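Local coordinates for Glyco_hydro_cc domain-containing protein (PDB 6UB0) that hydrolyses beta-1,3-glucan as a curdlan-specific exo-beta-1,3-glucanase of glycoside hydrolase family 128, at residues 185-188 against 189-193; 208-211 against 212-215; 124-127 against 128-132; 92-95 against 96-100. All blocks are in the same frame, centred on the assembly; numbering follows the deposited sequence.

How the contacts relate
In chain order, contact 4 (92-95 with 96-100) comes first, then contact 3 (124-127 with 128-132), contact 1 (185-188 with 189-193) and contact 2 (208-211 with 212-215). They form two pairs on opposite sides of the chain's centre, with centres about 30 to 37 Å apart between the pairs. Contacts 3 and 4, with centres about 14 Å apart, sit at the ends of helices 119-130 and 86-96 and meet where Phe126 CZ lies 4.0 Å from Tyr93 CG. Contacts 1 and 2, also about 14 Å between centres, touch through Leu190 and Ser208. Contacts 1, 3 and 4 lie on or at the ends of outer helices; contact 2, after strand 203-208, alone meets the bound sugar.

Contact 1 (185-188 against 189-193); sequences AQVN and FLKEV
Lys191 and Val187, one helical turn apart, run side by side in the same direction, and the lysine can be traced atom by atom. Lys191 CB rests 3.2 Å from Asn188 O. Lys191 CG, which lies beside the backbone N (chi1 -63°), turns back along the preceding turn and comes to 3.5 Å from Val187 O. CD carries the chain outward, and Lys191 CE then meets the Val187 methyl CG1 at 3.9 Å, an aliphatic contact formed alongside rather than end-on. The last torsion, about the CD-CE bond, is bent and turns NZ off the line of the chain. Ile230, the C-terminal residue, also touches this lysine.

Beneath the pair, the backbone bond from Lys191 N to Val187 O is short, 2.9 Å, and the donor lies in the carbonyl plane. Leu190 N reaches Gln186 O at 3.2 Å with an N-H...O angle of 160°. The flanking bonds, Phe189 N to Ala185 O and Glu192 N to Asn188 O, are weak.

On another face of the turn, Phe189 CB comes to 3.4 Å from Gln186 O, while the ring heads away to strand 172-180, where it packs on Phe177. Val193 CG1 covers the centre of one Phe189 ring face from 4.0 Å above its plane. This is the amphipathic helix of a beta-alpha-beta unit, linking strands 172-180 and 203-208 in a TIM-barrel glycoside hydrolase.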
loop_
_atom_site.group_PDB
_atom_site.type_symbol
_atom_site.label_atom_id
_atom_site.label_comp_id
_atom_site.label_asym_id
_atom_site.label_seq_id
_atom_site.Cartn_x
_atom_site.Cartn_y
_atom_site.Cartn_z
ATOM N N ALA A 185 23.099 -2.650 0.088
ATOM C CA ALA A 185 22.524 -1.337 -0.310
ATOM C C ALA A 185 20.975 -1.207 0.093
ATOM O O ALA A 185 20.655 -0.291 0.798
ATOM C CB ALA A 185 22.649 -1.189 -1.826
ATOM N N GLN A 186 20.395 -2.456 -0.068
ATOM C CA GLN A 186 18.969 -2.649 0.340
ATOM C C GLN A 186 18.853 -2.708 1.875
ATOM O O GLN A 186 18.005 -1.986 2.462
ATOM C CB GLN A 186 18.411 -3.884 -0.351
ATOM C CG GLN A 186 18.453 -3.785 -1.856
ATOM C CD GLN A 186 17.856 -4.975 -2.558
ATOM O OE1 GLN A 186 16.990 -5.659 -2.033
ATOM N NE2 GLN A 186 18.332 -5.238 -3.763
ATOM N N VAL A 187 19.713 -3.473 2.548
ATOM C CA VAL A 187 19.646 -3.542 4.034
ATOM C C VAL A 187 19.678 -2.090 4.613
ATOM O O VAL A 187 18.877 -1.725 5.526
ATOM C CB VAL A 187 20.707 -4.506 4.611
ATOM C CG1 VAL A 187 20.760 -4.458 6.129
ATOM C CG2 VAL A 187 20.479 -5.938 4.143
ATOM N N ASN A 188 20.867 -1.392 4.321
ATOM C CA ASN A 188 21.196 -0.090 4.980
ATOM C C ASN A 188 20.008 0.867 4.869
ATOM O O ASN A 188 19.681 1.587 5.856
ATOM C CB ASN A 188 22.475 0.514 4.390
ATOM C CG ASN A 188 23.727 -0.047 5.027
ATOM O OD1 ASN A 188 23.752 -1.208 5.460
ATOM N ND2 ASN A 188 24.767 0.773 5.103
ATOM N N PHE A 189 19.342 0.823 3.718
ATOM C CA PHE A 189 18.157 1.657 3.406
ATOM C C PHE A 189 17.081 1.335 4.460
ATOM O O PHE A 189 16.551 2.258 5.151
ATOM C CB PHE A 189 17.800 1.400 1.943
ATOM C CG PHE A 189 16.514 2.030 1.487
ATOM C CD1 PHE A 189 15.333 1.303 1.551
ATOM C CD2 PHE A 189 16.471 3.320 0.980
ATOM C CE1 PHE A 189 14.135 1.875 1.167
ATOM C CE2 PHE A 189 15.267 3.873 0.554
ATOM C CZ PHE A 189 14.106 3.142 0.643
ATOM N N LEU A 190 16.820 0.041 4.670
ATOM C CA LEU A 190 15.769 -0.392 5.641
ATOM C C LEU A 190 16.156 0.066 7.054
ATOM O O LEU A 190 15.260 0.468 7.860
ATOM C CB LEU A 190 15.588 -1.917 5.577
ATOM C CG LEU A 190 14.890 -2.442 4.319
ATOM C CD1 LEU A 190 15.006 -3.950 4.221
ATOM C CD2 LEU A 190 13.430 -1.995 4.296
ATOM N N LYS A 191 17.446 0.037 7.372
ATOM C CA LYS A 191 17.946 0.555 8.677
ATOM C C LYS A 191 17.589 2.032 8.895
ATOM O O LYS A 191 17.377 2.398 10.077
ATOM C CB LYS A 191 19.464 0.411 8.791
ATOM C CG LYS A 191 19.950 -1.026 8.764
ATOM C CD LYS A 191 21.356 -1.180 9.294
ATOM C CE LYS A 191 21.770 -2.631 9.430
ATOM N NZ LYS A 191 22.443 -2.855 10.727
ATOM N N GLU A 192 17.551 2.849 7.835
ATOM C CA GLU A 192 17.234 4.297 7.930
ATOM C C GLU A 192 15.706 4.502 7.956
ATOM O O GLU A 192 15.192 5.199 8.875
ATOM C CB GLU A 192 17.925 5.008 6.753
ATOM C CG GLU A 192 17.615 6.492 6.591
ATOM C CD GLU A 192 18.115 7.435 7.667
ATOM O OE1 GLU A 192 19.192 7.168 8.237
ATOM O OE2 GLU A 192 17.433 8.449 7.911
ATOM N N VAL A 193 14.974 3.881 7.028
ATOM C CA VAL A 193 13.527 4.204 6.811
ATOM C C VAL A 193 12.627 3.446 7.815
ATOM O O VAL A 193 11.608 4.024 8.271
ATOM C CB VAL A 193 13.161 3.970 5.332
ATOM C CG1 VAL A 193 14.198 4.628 4.425
ATOM C CG2 VAL A 193 13.009 2.495 4.964
#

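Contact 2 (208-211 against 212-215); sequences SFFV and DNLV. With BGC (beta-D-glucopyranose), chain B.
Phe210 lies against both Asp212 and Asn213, and its conformation is unusual twice over. The peptide bond before it is cis, and chi1 of 61° sets CG between the backbone N and the carbonyl carbon, folding the ring back over the start of the next turn. One ring face therefore looks onto Asp212 N and Asn213 N. Over the opposite face of Phe210 comes the hydroxymethyl carbon C6 of the glucose, 3.8 Å above the plane and displaced toward the rim, and O6 of the sugar is 3.8 Å from Phe210 CZ. Phe210 CD1 also stands over the centre of one face of the Phe209 ring.

Asp212 meets the ring through CB, 3.6 Å from Phe210 CE2, and its carboxylate is only 19° from the ring plane. Asn213 presents its amide more steeply, at 60°, with OD1 3.4 Å from Phe210 CE1. Both Asp212 oxygens are satisfied by backbone N-H groups, OD1 by Asn10 and OD2 by Asn11; since Asn10 ND2 also bonds the glucose, Asp212 is a second-shell residue of the sugar site.

The turn is loosely bonded: Asn213 N to Phe210 O (3.0 Å) and Leu214 N to Val211 O (2.8 Å) both approach from above the carbonyl plane. The whole lies just after strand 203-208, with Val211 and Phe210 against strand 5-8, Phe209 against strand 172-180, and Leu214 against helix 222-229.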
loop_
_atom_site.group_PDB
_atom_site.type_symbol
_atom_site.label_atom_id
_atom_site.label_comp_id
_atom_site.label_asym_id
_atom_site.label_seq_id
_atom_site.Cartn_x
_atom_site.Cartn_y
_atom_site.Cartn_z
ATOM N N SER A 208 7.402 -3.006 2.573
ATOM C CA SER A 208 8.537 -3.045 1.635
ATOM C C SER A 208 8.156 -3.911 0.459
ATOM O O SER A 208 7.335 -4.859 0.635
ATOM C CB SER A 208 9.798 -3.550 2.268
ATOM O OG SER A 208 10.869 -2.720 1.857
ATOM N N PHE A 209 8.724 -3.583 -0.702
ATOM C CA PHE A 209 8.360 -4.235 -1.973
ATOM C C PHE A 209 9.424 -5.275 -2.337
ATOM O O PHE A 209 10.501 -4.900 -2.718
ATOM C CB PHE A 209 8.209 -3.169 -3.067
ATOM C CG PHE A 209 7.884 -3.718 -4.421
ATOM C CD1 PHE A 209 6.577 -3.970 -4.815
ATOM C CD2 PHE A 209 8.906 -3.985 -5.335
ATOM C CE1 PHE A 209 6.289 -4.443 -6.079
ATOM C CE2 PHE A 209 8.604 -4.487 -6.590
ATOM C CZ PHE A 209 7.310 -4.697 -6.981
ATOM N N PHE A 210 9.149 -6.580 -2.272
ATOM C CA PHE A 210 8.012 -7.229 -1.638
ATOM C C PHE A 210 8.440 -8.643 -1.202
ATOM O O PHE A 210 9.594 -9.052 -1.496
ATOM C CB PHE A 210 6.817 -7.326 -2.573
ATOM C CG PHE A 210 6.925 -8.108 -3.882
ATOM C CD1 PHE A 210 7.890 -7.835 -4.826
ATOM C CD2 PHE A 210 5.994 -9.091 -4.148
ATOM C CE1 PHE A 210 7.932 -8.547 -6.002
ATOM C CE2 PHE A 210 6.035 -9.802 -5.337
ATOM C CZ PHE A 210 6.996 -9.514 -6.257
ATOM N N VAL A 211 7.548 -9.364 -0.539
ATOM C CA VAL A 211 7.849 -10.694 0.078
ATOM C C VAL A 211 8.539 -11.587 -0.967
ATOM O O VAL A 211 9.603 -12.173 -0.700
ATOM C CB VAL A 211 6.550 -11.327 0.611
ATOM C CG1 VAL A 211 6.689 -12.837 0.770
ATOM C CG2 VAL A 211 6.102 -10.625 1.877
ATOM N N ASP A 212 7.970 -11.694 -2.161
ATOM C CA ASP A 212 8.431 -12.720 -3.127
ATOM C C ASP A 212 9.855 -12.403 -3.560
ATOM O O ASP A 212 10.483 -13.318 -4.091
ATOM C CB ASP A 212 7.517 -12.875 -4.342
ATOM C CG ASP A 212 6.108 -13.249 -3.938
ATOM O OD1 ASP A 212 5.600 -12.600 -3.010
ATOM O OD2 ASP A 212 5.530 -14.207 -4.538
ATOM N N ASN A 213 10.329 -11.162 -3.425
ATOM C CA ASN A 213 11.727 -10.843 -3.807
ATOM C C ASN A 213 12.615 -10.978 -2.567
ATOM O O ASN A 213 13.817 -10.950 -2.746
ATOM C CB ASN A 213 11.905 -9.439 -4.401
ATOM C CG ASN A 213 11.343 -9.278 -5.801
ATOM O OD1 ASN A 213 10.905 -10.219 -6.449
ATOM N ND2 ASN A 213 11.373 -8.072 -6.310
ATOM N N LEU A 214 12.034 -11.019 -1.358
ATOM C CA LEU A 214 12.772 -11.022 -0.060
ATOM C C LEU A 214 13.062 -12.452 0.393
ATOM O O LEU A 214 13.765 -12.603 1.387
ATOM C CB LEU A 214 11.929 -10.303 0.992
ATOM C CG LEU A 214 11.828 -8.785 0.837
ATOM C CD1 LEU A 214 10.862 -8.216 1.885
ATOM C CD2 LEU A 214 13.202 -8.142 0.966
ATOM N N VAL A 215 12.454 -13.428 -0.284
ATOM C CA VAL A 215 12.624 -14.903 -0.116
ATOM C C VAL A 215 13.127 -15.475 -1.447
ATOM O O VAL A 215 12.653 -15.004 -2.501
ATOM C CB VAL A 215 11.262 -15.479 0.297
ATOM C CG1 VAL A 215 11.231 -16.999 0.343
ATOM C CG2 VAL A 215 10.821 -14.873 1.617
HETATM C C2 BGC B . 1.265 -5.513 -10.222
HETATM C C3 BGC B . 0.610 -6.599 -9.421
HETATM C C4 BGC B . 1.720 -7.516 -8.957
HETATM C C5 BGC B . 2.793 -6.711 -8.192
HETATM C C6 BGC B . 4.074 -7.405 -7.708
HETATM C C1 BGC B . 2.360 -4.803 -9.476
HETATM O O2 BGC B . 0.215 -4.583 -10.508
HETATM O O3 BGC B . -0.487 -7.261 -10.122
HETATM O O4 BGC B . 1.028 -8.501 -8.190
HETATM O O5 BGC B . 3.384 -5.685 -8.996
HETATM O O6 BGC B . 4.612 -8.145 -8.839
#

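Contact 3 (124-127 against 128-132); sequences QGFL and DVCAG
A sulfur-aromatic contact made by a disulfide-bonded cysteine marks the C-terminal end of helix 119-130, where Cys130 sits over the Phe126 ring. Cys130 SG, joined to Cys134, is 3.7 Å from the Phe126 ring centroid and 20° off the ring normal, so the sulfur lies over the face rather than at the edge. It is shifted toward the rim, which makes Phe126 CZ the ring atom closest to Cys130 SG, at 3.5 Å. The first torsion of Phe126, 169°, places CG beside its own carbonyl carbon, so that the ring leans along the helix toward the turn that carries the cysteine. The backbone ties the same two residues together, Cys130 N giving a 2.8 Å hydrogen bond to Phe126 O.

The helix connects strands 105-111 and 138-146 in a beta-alpha-beta unit of the TIM barrel, and the ring meets Trp122 with nearly parallel planes and touches Ala89 of helix 86-96. Val129, whose CG2 is 3.1 Å from Gly125 O, faces that helix too. Val129 N bonds Gly125 O at 2.8 Å, the donor tilted from the carbonyl plane.

On the exposed flank, Gln124 and Asp128 pass each other at an angle, their amide and carboxylate planes 64° apart. Gln124 CG is 3.9 Å from Asp128 OD2, a contact without a hydrogen bond. The carboxylate is held from elsewhere, OD1 bonding Tyr167 OH. Ala131 leaves the helix with positive phi, and Gly132, also with positive phi, continues the loop that holds Cys134.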
loop_
_atom_site.group_PDB
_atom_site.type_symbol
_atom_site.label_atom_id
_atom_site.label_comp_id
_atom_site.label_asym_id
_atom_site.label_seq_id
_atom_site.Cartn_x
_atom_site.Cartn_y
_atom_site.Cartn_z
ATOM N N GLN A 124 -3.772 14.706 -6.238
ATOM C CA GLN A 124 -4.496 15.981 -5.985
ATOM C C GLN A 124 -5.656 16.152 -6.992
ATOM O O GLN A 124 -6.779 16.537 -6.575
ATOM C CB GLN A 124 -3.558 17.166 -5.960
ATOM C CG GLN A 124 -4.302 18.372 -5.417
ATOM C CD GLN A 124 -3.407 19.553 -5.213
ATOM O OE1 GLN A 124 -2.560 19.570 -4.327
ATOM N NE2 GLN A 124 -3.646 20.579 -6.006
ATOM N N GLY A 125 -5.422 15.778 -8.251
ATOM C CA GLY A 125 -6.435 15.757 -9.330
ATOM C C GLY A 125 -7.579 14.830 -8.979
ATOM O O GLY A 125 -8.768 15.203 -9.093
ATOM N N PHE A 126 -7.248 13.638 -8.532
ATOM C CA PHE A 126 -8.240 12.722 -7.959
ATOM C C PHE A 126 -8.918 13.346 -6.722
ATOM O O PHE A 126 -10.167 13.261 -6.611
ATOM C CB PHE A 126 -7.541 11.412 -7.615
ATOM C CG PHE A 126 -8.382 10.490 -6.791
ATOM C CD1 PHE A 126 -9.348 9.719 -7.401
ATOM C CD2 PHE A 126 -8.205 10.389 -5.420
ATOM C CE1 PHE A 126 -10.139 8.855 -6.666
ATOM C CE2 PHE A 126 -8.978 9.518 -4.688
ATOM C CZ PHE A 126 -9.932 8.742 -5.304
ATOM N N LEU A 127 -8.159 13.926 -5.791
ATOM C CA LEU A 127 -8.780 14.500 -4.574
ATOM C C LEU A 127 -9.667 15.703 -4.965
ATOM O O LEU A 127 -10.759 15.874 -4.380
ATOM C CB LEU A 127 -7.650 14.877 -3.626
ATOM C CG LEU A 127 -6.923 13.677 -3.020
ATOM C CD1 LEU A 127 -5.835 14.129 -2.067
ATOM C CD2 LEU A 127 -7.892 12.757 -2.323
ATOM N N ASP A 128 -9.220 16.520 -5.908
ATOM C CA ASP A 128 -10.049 17.639 -6.433
ATOM C C ASP A 128 -11.328 17.040 -7.005
ATOM O O ASP A 128 -12.416 17.446 -6.553
ATOM C CB ASP A 128 -9.281 18.492 -7.434
ATOM C CG ASP A 128 -8.314 19.421 -6.733
ATOM O OD1 ASP A 128 -8.560 19.730 -5.540
ATOM O OD2 ASP A 128 -7.344 19.827 -7.377
ATOM N N VAL A 129 -11.202 16.127 -7.958
ATOM C CA VAL A 129 -12.376 15.570 -8.689
ATOM C C VAL A 129 -13.293 14.904 -7.671
ATOM O O VAL A 129 -14.521 14.901 -7.864
ATOM C CB VAL A 129 -12.012 14.602 -9.831
ATOM C CG1 VAL A 129 -13.270 13.977 -10.404
ATOM C CG2 VAL A 129 -11.238 15.276 -10.945
ATOM N N CYS A 130 -12.750 14.319 -6.608
ATOM C CA CYS A 130 -13.612 13.626 -5.626
ATOM C C CYS A 130 -14.650 14.601 -5.035
ATOM O O CYS A 130 -15.795 14.149 -4.760
ATOM C CB CYS A 130 -12.778 12.957 -4.542
ATOM S SG CYS A 130 -12.266 11.300 -5.069
ATOM N N ALA A 131 -14.253 15.863 -4.840
ATOM C CA ALA A 131 -15.150 16.983 -4.478
ATOM C C ALA A 131 -15.771 16.722 -3.084
ATOM O O ALA A 131 -16.995 16.987 -2.876
ATOM C CB ALA A 131 -16.182 17.150 -5.571
ATOM N N GLY A 132 -14.945 16.211 -2.154
ATOM C CA GLY A 132 -15.336 15.844 -0.778
ATOM C C GLY A 132 -16.356 14.711 -0.695
ATOM O O GLY A 132 -16.863 14.536 0.386
#

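Contact 4 (92-95 against 96-100); sequences AYQK and YMNPY
Met97 packs squarely on Tyr93 in the tight half of this contact. Met97 CB stands over the centre of the Tyr93 ring, 3.6 Å from the centroid and 6° off the normal, a CH-pi contact with almost no offset. Met97 CG adds a second touch at 3.6 Å from Tyr93 CD1, and SD, farther off and oblique at 5.3 Å from the centroid, makes a Met-aromatic contact. Asn98 crosses the same ring with its amide plane nearly perpendicular, Asn98 OD1 3.6 Å from Tyr93 CE2. That amide is fixed from outside, OD1 by Lys135 N and ND2 by Asn133 O, while Tyr93 OH bonds Lys135 O.

Tyr93 O is a busy acceptor: Met97 N binds it at 2.7 Å, and Tyr96 N and Asn98 N add weak bonds. Pro99 has no N-H to give to Lys95 O, the carbonyl one turn back, and its ring CG lies 3.3 Å from Lys95 O instead.

The outer half is exposed: Lys95 runs alongside Tyr96, and chi1 of -178° sets its CG beside the carbonyl carbon. Lys95 CG stands over one Tyr96 face, 4.1 Å from the centroid, although Lys95 CE comes within 3.3 Å of Tyr96 CZ.

Tyr96 in turn stacks on Tyr52 of helix 52-64, and Met97 reaches Trp55 of that helix and Leu70 of strand 69-71, so the end of helix 86-96 is packed against both before the chain goes on to strand 105-111.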
loop_
_atom_site.group_PDB
_atom_site.type_symbol
_atom_site.label_atom_id
_atom_site.label_comp_id
_atom_site.label_asym_id
_atom_site.label_seq_id
_atom_site.Cartn_x
_atom_site.Cartn_y
_atom_site.Cartn_z
ATOM N N ALA A 92 -15.329 5.954 -10.137
ATOM C CA ALA A 92 -15.323 4.513 -9.816
ATOM C C ALA A 92 -15.094 4.338 -8.311
ATOM O O ALA A 92 -15.516 3.298 -7.777
ATOM C CB ALA A 92 -14.282 3.817 -10.641
ATOM N N TYR A 93 -14.398 5.298 -7.682
ATOM C CA TYR A 93 -14.125 5.245 -6.229
ATOM C C TYR A 93 -15.472 5.365 -5.540
ATOM O O TYR A 93 -15.842 4.415 -4.833
ATOM C CB TYR A 93 -13.218 6.355 -5.695
ATOM C CG TYR A 93 -12.735 6.076 -4.292
ATOM C CD1 TYR A 93 -11.608 5.294 -4.034
ATOM C CD2 TYR A 93 -13.414 6.588 -3.195
ATOM C CE1 TYR A 93 -11.184 5.029 -2.726
ATOM C CE2 TYR A 93 -13.006 6.330 -1.895
ATOM C CZ TYR A 93 -11.888 5.553 -1.648
ATOM O OH TYR A 93 -11.559 5.355 -0.331
ATOM N N GLN A 94 -16.140 6.499 -5.808
ATOM C CA GLN A 94 -17.442 6.886 -5.215
ATOM C C GLN A 94 -18.406 5.738 -5.406
ATOM O O GLN A 94 -19.130 5.436 -4.429
ATOM C CB GLN A 94 -17.970 8.167 -5.842
ATOM C CG GLN A 94 -17.403 9.369 -5.122
ATOM C CD GLN A 94 -17.883 10.629 -5.769
ATOM O OE1 GLN A 94 -19.034 11.023 -5.608
ATOM N NE2 GLN A 94 -16.989 11.269 -6.485
ATOM N N LYS A 95 -18.383 5.139 -6.594
ATOM C CA LYS A 95 -19.259 4.002 -6.971
ATOM C C LYS A 95 -18.923 2.732 -6.177
ATOM O O LYS A 95 -19.869 2.119 -5.668
ATOM C CB LYS A 95 -19.213 3.698 -8.467
ATOM C CG LYS A 95 -20.132 2.570 -8.927
ATOM C CD LYS A 95 -20.393 2.598 -10.446
ATOM C CE LYS A 95 -20.566 1.217 -11.057
ATOM N NZ LYS A 95 -21.968 0.712 -10.986
ATOM N N TYR A 96 -17.659 2.312 -6.145
ATOM C CA TYR A 96 -17.254 0.917 -5.826
ATOM C C TYR A 96 -16.648 0.827 -4.416
ATOM O O TYR A 96 -16.741 -0.246 -3.809
ATOM C CB TYR A 96 -16.288 0.373 -6.889
ATOM C CG TYR A 96 -16.938 -0.077 -8.177
ATOM C CD1 TYR A 96 -17.694 -1.235 -8.215
ATOM C CD2 TYR A 96 -16.738 0.608 -9.371
ATOM C CE1 TYR A 96 -18.282 -1.682 -9.389
ATOM C CE2 TYR A 96 -17.303 0.167 -10.564
ATOM C CZ TYR A 96 -18.088 -0.983 -10.569
ATOM O OH TYR A 96 -18.703 -1.439 -11.721
ATOM N N MET A 97 -16.081 1.916 -3.889
ATOM C CA MET A 97 -15.489 1.952 -2.528
ATOM C C MET A 97 -16.436 2.594 -1.472
ATOM O O MET A 97 -16.623 1.966 -0.393
ATOM C CB MET A 97 -14.155 2.690 -2.598
ATOM C CG MET A 97 -13.203 2.070 -3.644
ATOM S SD MET A 97 -12.423 0.501 -3.159
ATOM C CE MET A 97 -11.602 0.963 -1.634
ATOM N N ASN A 98 -16.906 3.840 -1.678
ATOM C CA ASN A 98 -17.721 4.613 -0.686
ATOM C C ASN A 98 -18.789 3.759 0.001
ATOM O O ASN A 98 -19.141 4.043 1.132
ATOM C CB ASN A 98 -18.477 5.791 -1.312
ATOM C CG ASN A 98 -17.687 7.081 -1.286
ATOM O OD1 ASN A 98 -16.468 7.052 -1.216
ATOM N ND2 ASN A 98 -18.359 8.219 -1.359
ATOM N N PRO A 99 -19.469 2.846 -0.726
ATOM C CA PRO A 99 -20.468 1.940 -0.153
ATOM C C PRO A 99 -20.071 1.100 1.064
ATOM O O PRO A 99 -20.931 0.737 1.766
ATOM C CB PRO A 99 -20.755 0.920 -1.268
ATOM C CG PRO A 99 -19.978 1.406 -2.498
ATOM C CD PRO A 99 -19.536 2.822 -2.197
ATOM N N TYR A 100 -18.794 0.764 1.208
ATOM C CA TYR A 100 -18.252 -0.047 2.329
ATOM C C TYR A 100 -17.703 0.841 3.442
ATOM O O TYR A 100 -17.048 0.327 4.329
ATOM C CB TYR A 100 -17.190 -1.001 1.785
ATOM C CG TYR A 100 -17.766 -1.862 0.705
ATOM C CD1 TYR A 100 -18.519 -2.962 1.037
ATOM C CD2 TYR A 100 -17.648 -1.509 -0.636
ATOM C CE1 TYR A 100 -19.091 -3.752 0.067
ATOM C CE2 TYR A 100 -18.269 -2.257 -1.617
ATOM C CZ TYR A 100 -18.998 -3.373 -1.254
ATOM O OH TYR A 100 -19.596 -4.161 -2.180
#